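Local structure of endonuclease NucS (Thermococcus kodakarensis KOD1, 5GKE) at residues S11-L17 / L109-V115; R89-L94 / E106-E110. The protein binds duplex DNA and acts as a mismatch restriction endonuclease, and is also predicted to cleave the single-stranded ends of branched DNA. The protein carries 1 engineered substitution. The contacts are given in a common frame with arbitrary orientation. Numbering follows the deposited sequence.

Both contacts involve the N-terminal PH-like domain, their centres about 10 Å apart, and both use Leu109, where strand 103-109 gives way to strand 111-118. Interaction 2 joins two neighbouring strands, 92-98 and 103-109, by backbone hydrogen bonds, with buried leucine and valine on one face and ionic or polar pairs toward the partly exposed side. Interaction 1 instead sets the start of helix 14-27 and the turn before it against the bulged strand 111-118; it is chiefly apolar, with one backbone hydrogen bond at its exposed end. The two meet where Leu17 CD2 lies 3.6 Å from Pro92 CG, so one apolar layer runs from the helix to the hairpin.

Interaction 1 of 2, residues S11-L17 / L109-V115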
loop_
_atom_site.group_PDB
_atom_site.type_symbol
_atom_site.label_atom_id
_atom_site.label_comp_id
_atom_site.label_asym_id
_atom_site.label_seq_id
_atom_site.Cartn_x
_atom_site.Cartn_y
_atom_site.Cartn_z
ATOM N N SER A 11 3.814 32.780 -3.177
ATOM C CA SER A 11 3.987 33.317 -4.528
ATOM C C SER A 11 5.443 33.596 -4.878
ATOM O O SER A 11 5.774 34.686 -5.339
ATOM C CB SER A 11 3.177 34.596 -4.685
ATOM O OG SER A 11 1.852 34.397 -4.242
ATOM N N PRO A 12 6.321 32.612 -4.668
ATOM C CA PRO A 12 7.734 32.973 -4.793
ATOM C C PRO A 12 8.161 33.312 -6.224
ATOM O O PRO A 12 7.547 32.880 -7.205
ATOM C CB PRO A 12 8.453 31.721 -4.295
ATOM C CG PRO A 12 7.508 30.604 -4.627
ATOM C CD PRO A 12 6.125 31.160 -4.484
ATOM N N SER A 13 9.206 34.122 -6.318
ATOM C CA SER A 13 9.930 34.317 -7.559
ATOM C C SER A 13 10.662 33.030 -7.906
ATOM O O SER A 13 10.857 32.166 -7.044
ATOM C CB SER A 13 10.934 35.450 -7.421
ATOM O OG SER A 13 11.967 35.049 -6.525
ATOM N N THR A 14 11.072 32.900 -9.160
ATOM C CA THR A 14 11.855 31.739 -9.558
ATOM C C THR A 14 13.085 31.581 -8.665
ATOM O O THR A 14 13.348 30.498 -8.134
ATOM C CB THR A 14 12.277 31.835 -11.022
ATOM O OG1 THR A 14 11.105 31.817 -11.837
ATOM C CG2 THR A 14 13.161 30.653 -11.417
ATOM N N GLU A 15 13.816 32.667 -8.467
ATOM C CA GLU A 15 15.051 32.592 -7.705
ATOM C C GLU A 15 14.724 32.232 -6.253
ATOM O O GLU A 15 15.487 31.528 -5.585
ATOM C CB GLU A 15 15.845 33.914 -7.808
ATOM C CG GLU A 15 15.018 35.225 -7.808
ATOM C CD GLU A 15 14.299 35.571 -9.132
ATOM O OE1 GLU A 15 14.299 34.761 -10.086
ATOM O OE2 GLU A 15 13.723 36.685 -9.206
ATOM N N GLU A 16 13.571 32.702 -5.778
ATOM C CA GLU A 16 13.074 32.318 -4.463
ATOM C C GLU A 16 12.783 30.803 -4.431
ATOM O O GLU A 16 13.262 30.082 -3.540
ATOM C CB GLU A 16 11.826 33.140 -4.107
ATOM C CG GLU A 16 12.150 34.454 -3.382
ATOM C CD GLU A 16 10.965 35.407 -3.242
ATOM O OE1 GLU A 16 9.998 35.303 -4.022
ATOM O OE2 GLU A 16 11.010 36.281 -2.351
ATOM N N LEU A 17 12.028 30.327 -5.426
ATOM C CA LEU A 17 11.748 28.891 -5.591
ATOM C C LEU A 17 13.021 28.062 -5.589
ATOM O O LEU A 17 13.149 27.101 -4.820
ATOM C CB LEU A 17 10.980 28.639 -6.890
ATOM C CG LEU A 17 10.524 27.210 -7.175
ATOM C CD1 LEU A 17 9.684 26.693 -6.033
ATOM C CD2 LEU A 17 9.727 27.193 -8.459
ATOM N N LEU A 109 5.887 22.914 -12.681
ATOM C CA LEU A 109 5.257 23.867 -11.781
ATOM C C LEU A 109 4.768 25.056 -12.587
ATOM O O LEU A 109 5.563 25.877 -13.031
ATOM C CB LEU A 109 6.247 24.306 -10.713
ATOM C CG LEU A 109 6.841 23.155 -9.910
ATOM C CD1 LEU A 109 7.994 23.637 -9.044
ATOM C CD2 LEU A 109 5.764 22.536 -9.047
ATOM N N GLU A 110 3.459 25.151 -12.773
ATOM C CA GLU A 110 2.894 26.230 -13.569
ATOM C C GLU A 110 2.731 27.505 -12.755
ATOM O O GLU A 110 3.001 28.591 -13.248
ATOM C CB GLU A 110 1.556 25.806 -14.155
ATOM C CG GLU A 110 1.679 24.629 -15.084
ATOM C CD GLU A 110 0.345 24.165 -15.607
ATOM O OE1 GLU A 110 -0.584 23.979 -14.784
ATOM O OE2 GLU A 110 0.233 23.996 -16.844
ATOM N N GLU A 111 2.235 27.367 -11.530
ATOM C CA GLU A 111 2.233 28.463 -10.570
ATOM C C GLU A 111 2.514 27.971 -9.160
ATOM O O GLU A 111 1.770 27.167 -8.618
ATOM C CB GLU A 111 0.894 29.192 -10.613
ATOM C CG GLU A 111 0.797 30.368 -9.665
ATOM C CD GLU A 111 -0.481 31.157 -9.877
ATOM O OE1 GLU A 111 -1.274 30.771 -10.769
ATOM O OE2 GLU A 111 -0.693 32.162 -9.159
ATOM N N VAL A 112 3.555 28.474 -8.531
ATOM C CA VAL A 112 3.834 28.002 -7.190
ATOM C C VAL A 112 3.205 28.942 -6.158
ATOM O O VAL A 112 3.641 30.074 -5.997
ATOM C CB VAL A 112 5.350 27.879 -6.958
ATOM C CG1 VAL A 112 5.643 27.512 -5.506
ATOM C CG2 VAL A 112 5.957 26.861 -7.938
ATOM N N TYR A 113 2.180 28.469 -5.459
ATOM C CA TYR A 113 1.491 29.299 -4.469
ATOM C C TYR A 113 2.281 29.402 -3.177
ATOM O O TYR A 113 2.259 30.420 -2.490
ATOM C CB TYR A 113 0.107 28.745 -4.147
ATOM C CG TYR A 113 -0.758 28.426 -5.340
ATOM C CD1 TYR A 113 -1.233 29.438 -6.173
ATOM C CD2 TYR A 113 -1.134 27.111 -5.619
ATOM C CE1 TYR A 113 -2.041 29.147 -7.267
ATOM C CE2 TYR A 113 -1.942 26.819 -6.708
ATOM C CZ TYR A 113 -2.393 27.837 -7.524
ATOM O OH TYR A 113 -3.193 27.550 -8.600
ATOM N N MET A 114 2.948 28.323 -2.813
ATOM C CA MET A 114 3.786 28.360 -1.629
ATOM C C MET A 114 4.936 27.375 -1.773
ATOM O O MET A 114 4.785 26.324 -2.399
ATOM C CB MET A 114 2.961 28.048 -0.376
ATOM C CG MET A 114 3.702 28.310 0.923
ATOM S SD MET A 114 2.947 27.477 2.333
ATOM C CE MET A 114 3.724 25.859 2.158
ATOM N N VAL A 115 6.079 27.726 -1.201
ATOM C CA VAL A 115 7.184 26.796 -1.038
ATOM C C VAL A 115 7.667 26.912 0.399
ATOM O O VAL A 115 7.681 27.995 0.971
ATOM C CB VAL A 115 8.337 27.074 -2.036
ATOM C CG1 VAL A 115 8.760 28.528 -1.988
ATOM C CG2 VAL A 115 9.519 26.179 -1.741
#
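Leu17, in the first turn of helix 14-27, packs on the sheet of the PH-like domain: its CD2 lies 4.0 Å from Leu109 CD1 and 3.8 Å from Val112 CG2, and its CD1 4.2 Å from Val115 CB. Pro12 extends this apolar patch, its CG touching Val112 CG1 at 3.7 Å and Val115 CG1 at 3.6 Å. Classic beta bulges at Glu110-Glu111, opposite Arg36, and Tyr113-Met114, opposite Phe34, turn the strand at two corners, between which Val112 faces the proline. Ser13 N-caps the helix in a capping box: Glu16 N donates to Ser13 OG (2.9 Å), and Ser13 N to Glu16 OE1 (2.7 Å). Farther out, the CA-to-CB bond of Tyr113 points away from 11-17; its OH is hydrogen-bonded to Asp53 OD1, and its side chain packs on Lys5 of the second subunit. At the exposed end Ser11, with a left-handed backbone (phi 46°, psi 51°), donates a hydrogen bond from its N to Tyr113 O (2.9 Å, N-H...O 168°).

Interaction 2 of 2, residues R89-L94 / E106-E110; sequences RENPVL and EVELE
Strands 92-94 and 106-109 run antiparallel with extended backbones (phi -64° to -136°, psi 107° to 146°), their axes 4.5 Å apart at closest approach and their directions 152° apart. Val93 faces Glu108 as a non-hydrogen-bonded pair (CA-CA 4.4 Å), and Leu94 faces Val107 as a hydrogen-bonded pair (CA-CA 4.9 Å). Leu94 satisfies both its backbone groups on Val107: Leu94 N donates to Val107 O at 2.8 Å, and Leu94 O accepts from Val107 N at 2.7 Å. Two residues back along the first strand and two on along the second, Pro92 O accepts a hydrogen bond from Leu109 N (2.8 Å, N-H...O 169°). These are arms of a beta hairpin in the PH-like domain, 92-98 and 103-109; the second is also backbone hydrogen-bonded to strand 30-42, Glu106 with His40 and Glu108 with Lys38, and Val93 likewise to Glu87. Buried Leu94 (chi1 -102°, between wells) puts CB 4.0 Å from Val107 CB and CD1 4.1 Å from CD1 of Leu109 (m, t), against Ile56. In the preceding turn Glu90 is helical (phi -45°, psi -40°) and Arg89 N donates to Asn91 O (3.2 Å). Extended Arg89 (m, t, t) meets Glu106 OE2 edge-on in a salt bridge, NH1 at 3.0 Å and NH2 at 3.1 Å; NH2 is shared with Glu87. Asn91 (chi1 m) ND2 donates to Glu108 (chi1 t) OE2 at 3.1 Å; Glu110 OE1 bonds Ser51.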
loop_
_atom_site.group_PDB
_atom_site.type_symbol
_atom_site.label_atom_id
_atom_site.label_comp_id
_atom_site.label_asym_id
_atom_site.label_seq_id
_atom_site.Cartn_x
_atom_site.Cartn_y
_atom_site.Cartn_z
ATOM N N ARG A 89 13.012 25.293 -17.090
ATOM C CA ARG A 89 12.511 25.132 -18.446
ATOM C C ARG A 89 11.541 26.282 -18.619
ATOM O O ARG A 89 11.625 27.267 -17.887
ATOM C CB ARG A 89 11.834 23.778 -18.660
ATOM C CG ARG A 89 12.740 22.592 -18.367
ATOM C CD ARG A 89 12.096 21.254 -18.723
ATOM N NE ARG A 89 12.889 20.141 -18.198
ATOM C CZ ARG A 89 12.436 18.899 -18.028
ATOM N NH1 ARG A 89 11.181 18.595 -18.350
ATOM N NH2 ARG A 89 13.238 17.959 -17.528
ATOM N N GLU A 90 10.684 26.205 -19.627
ATOM C CA GLU A 90 9.601 27.175 -19.787
ATOM C C GLU A 90 8.911 27.435 -18.436
ATOM O O GLU A 90 8.582 28.573 -18.105
ATOM C CB GLU A 90 8.589 26.679 -20.829
ATOM C CG GLU A 90 8.260 25.168 -20.761
ATOM C CD GLU A 90 9.367 24.254 -21.311
ATOM O OE1 GLU A 90 10.438 24.761 -21.719
ATOM O OE2 GLU A 90 9.163 23.018 -21.322
ATOM N N ASN A 91 8.720 26.372 -17.658
ATOM C CA ASN A 91 8.357 26.474 -16.246
ATOM C C ASN A 91 9.362 25.699 -15.410
ATOM O O ASN A 91 10.069 24.842 -15.931
ATOM C CB ASN A 91 6.955 25.937 -16.008
ATOM C CG ASN A 91 5.881 26.910 -16.424
ATOM O OD1 ASN A 91 5.872 28.075 -15.991
ATOM N ND2 ASN A 91 4.955 26.440 -17.261
ATOM N N PRO A 92 9.444 25.992 -14.110
ATOM C CA PRO A 92 10.323 25.143 -13.301
ATOM C C PRO A 92 9.794 23.710 -13.293
ATOM O O PRO A 92 8.585 23.514 -13.340
ATOM C CB PRO A 92 10.243 25.768 -11.903
ATOM C CG PRO A 92 9.616 27.117 -12.101
ATOM C CD PRO A 92 8.733 26.986 -13.301
ATOM N N VAL A 93 10.671 22.722 -13.263
ATOM C CA VAL A 93 10.210 21.338 -13.286
ATOM C C VAL A 93 10.987 20.537 -12.260
ATOM O O VAL A 93 12.221 20.532 -12.271
ATOM C CB VAL A 93 10.361 20.709 -14.694
ATOM C CG1 VAL A 93 9.977 19.245 -14.683
ATOM C CG2 VAL A 93 9.510 21.459 -15.694
ATOM N N LEU A 94 10.256 19.922 -11.335
ATOM C CA LEU A 94 10.828 18.976 -10.379
ATOM C C LEU A 94 10.995 17.605 -11.045
ATOM O O LEU A 94 10.052 17.113 -11.658
ATOM C CB LEU A 94 9.928 18.864 -9.161
ATOM C CG LEU A 94 10.276 19.576 -7.859
ATOM C CD1 LEU A 94 10.933 20.901 -8.086
ATOM C CD2 LEU A 94 9.019 19.729 -7.039
ATOM N N GLU A 106 8.082 13.652 -13.547
ATOM C CA GLU A 106 8.280 15.076 -13.809
ATOM C C GLU A 106 7.129 15.918 -13.293
ATOM O O GLU A 106 5.964 15.682 -13.652
ATOM C CB GLU A 106 8.472 15.328 -15.303
ATOM C CG GLU A 106 9.857 15.003 -15.798
ATOM C CD GLU A 106 10.059 15.389 -17.243
ATOM O OE1 GLU A 106 9.057 15.440 -17.990
ATOM O OE2 GLU A 106 11.218 15.642 -17.633
ATOM N N VAL A 107 7.441 16.906 -12.455
ATOM C CA VAL A 107 6.392 17.819 -12.009
ATOM C C VAL A 107 6.634 19.221 -12.536
ATOM O O VAL A 107 7.524 19.935 -12.063
ATOM C CB VAL A 107 6.276 17.876 -10.480
ATOM C CG1 VAL A 107 5.134 18.795 -10.081
ATOM C CG2 VAL A 107 6.057 16.500 -9.916
ATOM N N GLU A 108 5.810 19.611 -13.504
ATOM C CA GLU A 108 5.880 20.932 -14.096
ATOM C C GLU A 108 5.164 21.933 -13.203
ATOM O O GLU A 108 3.953 21.845 -13.017
ATOM C CB GLU A 108 5.248 20.926 -15.484
ATOM C CG GLU A 108 5.451 22.231 -16.248
ATOM C CD GLU A 108 4.629 22.319 -17.529
ATOM O OE1 GLU A 108 4.154 21.267 -18.021
ATOM O OE2 GLU A 108 4.459 23.449 -18.040
ATOM N N LEU A 109 5.887 22.914 -12.681
ATOM C CA LEU A 109 5.257 23.867 -11.781
ATOM C C LEU A 109 4.768 25.056 -12.587
ATOM O O LEU A 109 5.563 25.877 -13.031
ATOM C CB LEU A 109 6.247 24.306 -10.713
ATOM C CG LEU A 109 6.841 23.155 -9.910
ATOM C CD1 LEU A 109 7.994 23.637 -9.044
ATOM C CD2 LEU A 109 5.764 22.536 -9.047
ATOM N N GLU A 110 3.459 25.151 -12.773
ATOM C CA GLU A 110 2.894 26.230 -13.569
ATOM C C GLU A 110 2.731 27.505 -12.755
ATOM O O GLU A 110 3.001 28.591 -13.248
ATOM C CB GLU A 110 1.556 25.806 -14.155
ATOM C CG GLU A 110 1.679 24.629 -15.084
ATOM C CD GLU A 110 0.345 24.165 -15.607
ATOM O OE1 GLU A 110 -0.584 23.979 -14.784
ATOM O OE2 GLU A 110 0.233 23.996 -16.844
#